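Local coordinates for giding protein-mglB (Thermus thermophilus, PDB 1J3W), which probably acts as a guanine-nucleotide exchange factor and molecular adaptor, perhaps in a gliding-motility system, at residues Leu6-Ala11 with Val41-Glu46. Numbering follows the deposited sequence.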
loop_
_atom_site.group_PDB
_atom_site.type_symbol
_atom_site.label_atom_id
_atom_site.label_comp_id
_atom_site.label_asym_id
_atom_site.label_seq_id
_atom_site.Cartn_x
_atom_site.Cartn_y
_atom_site.Cartn_z
ATOM N N LEU B 6 6.966 -8.101 -19.485
ATOM C CA LEU B 6 6.442 -8.252 -20.829
ATOM C C LEU B 6 6.678 -6.974 -21.638
ATOM O O LEU B 6 6.637 -5.863 -21.124
ATOM C CB LEU B 6 4.941 -8.515 -20.701
ATOM C CG LEU B 6 4.304 -8.968 -22.015
ATOM C CD1 LEU B 6 3.022 -9.774 -21.789
ATOM C CD2 LEU B 6 3.914 -7.798 -22.919
ATOM N N VAL B 7 6.986 -7.161 -22.933
ATOM C CA VAL B 7 7.107 -6.004 -23.814
ATOM C C VAL B 7 6.525 -6.300 -25.197
ATOM O O VAL B 7 6.798 -7.317 -25.821
ATOM C CB VAL B 7 8.584 -5.623 -23.935
ATOM C CG1 VAL B 7 9.236 -5.612 -22.555
ATOM C CG2 VAL B 7 9.311 -6.608 -24.831
ATOM N N LEU B 8 5.667 -5.373 -25.659
ATOM C CA LEU B 8 4.930 -5.651 -26.885
ATOM C C LEU B 8 5.548 -5.001 -28.125
ATOM O O LEU B 8 5.889 -3.823 -28.164
ATOM C CB LEU B 8 3.486 -5.187 -26.702
ATOM C CG LEU B 8 2.735 -6.026 -25.664
ATOM C CD1 LEU B 8 1.317 -5.517 -25.405
ATOM C CD2 LEU B 8 2.596 -7.494 -26.069
ATOM N N TYR B 9 5.722 -5.855 -29.144
ATOM C CA TYR B 9 6.159 -5.377 -30.446
ATOM C C TYR B 9 5.545 -6.231 -31.554
ATOM O O TYR B 9 4.975 -7.287 -31.318
ATOM C CB TYR B 9 7.682 -5.483 -30.497
ATOM C CG TYR B 9 8.089 -6.878 -30.187
ATOM C CD1 TYR B 9 8.321 -7.256 -28.868
ATOM C CD2 TYR B 9 8.234 -7.811 -31.212
ATOM C CE1 TYR B 9 8.695 -8.560 -28.574
ATOM C CE2 TYR B 9 8.617 -9.110 -30.920
ATOM C CZ TYR B 9 8.854 -9.483 -29.608
ATOM O OH TYR B 9 9.188 -10.786 -29.306
ATOM N N GLY B 10 5.664 -5.828 -32.813
ATOM C CA GLY B 10 5.141 -6.643 -33.895
ATOM C C GLY B 10 3.662 -6.971 -33.811
ATOM O O GLY B 10 2.844 -6.109 -33.485
ATOM N N ALA B 11 3.326 -8.228 -34.105
ATOM C CA ALA B 11 1.940 -8.700 -34.100
ATOM C C ALA B 11 1.250 -8.657 -32.740
ATOM O O ALA B 11 0.114 -8.195 -32.637
ATOM C CB ALA B 11 1.871 -10.120 -34.670
ATOM N N VAL B 41 4.138 0.722 -18.829
ATOM C CA VAL B 41 3.028 0.744 -19.777
ATOM C C VAL B 41 3.454 -0.093 -20.978
ATOM O O VAL B 41 4.460 0.206 -21.628
ATOM C CB VAL B 41 2.704 2.173 -20.244
ATOM C CG1 VAL B 41 1.595 2.128 -21.285
ATOM C CG2 VAL B 41 2.267 3.025 -19.053
ATOM N N LEU B 42 2.697 -1.145 -21.266
ATOM C CA LEU B 42 3.012 -2.036 -22.378
ATOM C C LEU B 42 2.360 -1.574 -23.672
ATOM O O LEU B 42 2.901 -1.781 -24.757
ATOM C CB LEU B 42 2.555 -3.458 -22.048
ATOM C CG LEU B 42 3.038 -4.002 -20.699
ATOM C CD1 LEU B 42 2.587 -5.444 -20.541
ATOM C CD2 LEU B 42 4.552 -3.906 -20.616
ATOM N N ALA B 43 1.187 -0.960 -23.554
ATOM C CA ALA B 43 0.449 -0.446 -24.705
ATOM C C ALA B 43 -0.643 0.468 -24.163
ATOM O O ALA B 43 -1.172 0.231 -23.074
ATOM C CB ALA B 43 -0.177 -1.590 -25.498
ATOM N N HIS B 44 -0.970 1.523 -24.901
ATOM C CA HIS B 44 -2.012 2.440 -24.456
ATOM C C HIS B 44 -2.666 3.134 -25.635
ATOM O O HIS B 44 -2.018 3.412 -26.643
ATOM C CB HIS B 44 -1.445 3.483 -23.483
ATOM C CG HIS B 44 -0.474 4.437 -24.105
ATOM N ND1 HIS B 44 -0.871 5.587 -24.757
ATOM C CD2 HIS B 44 0.877 4.414 -24.172
ATOM C CE1 HIS B 44 0.196 6.231 -25.194
ATOM N NE2 HIS B 44 1.270 5.540 -24.854
ATOM N N LYS B 45 -3.964 3.390 -25.503
ATOM C CA LYS B 45 -4.731 4.073 -26.533
ATOM C C LYS B 45 -5.701 5.030 -25.866
ATOM O O LYS B 45 -6.190 4.769 -24.762
ATOM C CB LYS B 45 -5.483 3.063 -27.404
ATOM C CG LYS B 45 -4.552 2.280 -28.320
ATOM C CD LYS B 45 -3.871 3.210 -29.319
ATOM C CE LYS B 45 -2.618 2.575 -29.904
ATOM N NZ LYS B 45 -1.962 3.452 -30.922
ATOM N N GLU B 46 -5.966 6.146 -26.533
ATOM C CA GLU B 46 -6.860 7.162 -25.997
ATOM C C GLU B 46 -7.995 7.418 -26.964
ATOM O O GLU B 46 -7.817 7.311 -28.178
ATOM C CB GLU B 46 -6.097 8.468 -25.761
ATOM C CG GLU B 46 -4.945 8.367 -24.758
ATOM C CD GLU B 46 -3.723 7.658 -25.316
ATOM O OE1 GLU B 46 -3.158 8.139 -26.326
ATOM O OE2 GLU B 46 -3.322 6.625 -24.742
HETATM O O HOH W 1 5.451 -2.951 -24.636
#
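Leu-6 turns its CG anti to the backbone N (chi1 -169°), whereas Leu-42 holds its CG anti to the carbonyl carbon (chi1 -52°); the two side chains meet at about a right angle, CD2 of Leu-6 lying 3.6 Å from CD1 of Leu-42. The N-terminal arm leading into helix 10-27 thus packs beside strand 41-46, an outermost strand, within this chain, of the antiparallel sheet in this Roadblock/LC7 fold. A classic beta bulge, in which Leu-42 and Ala-43 both face Leu-34 of the neighbouring strand, lets both residues point toward the arm. Branched leucine suits this junction because its CD1 reaches both CB and CD2 of Leu-6; CD2 of Leu-42 is modelled so close to O of Leu-6 that its exact placement is doubtful. Leu-8 also crosses Leu-42 nearly at right angles, its CD1 4.1 Å from CB of Leu-42 and 4.2 Å from CB of Ala-43, whose small methyl also packs on Tyr-13 of helix 10-27. Shortening Leu-42 to an alanine would probably open a gap against CB and CD2 of Leu-6. The polar link is indirect: one water accepts from N of Leu-8 (2.6 Å) and donates to O of Leu-42 (2.8 Å).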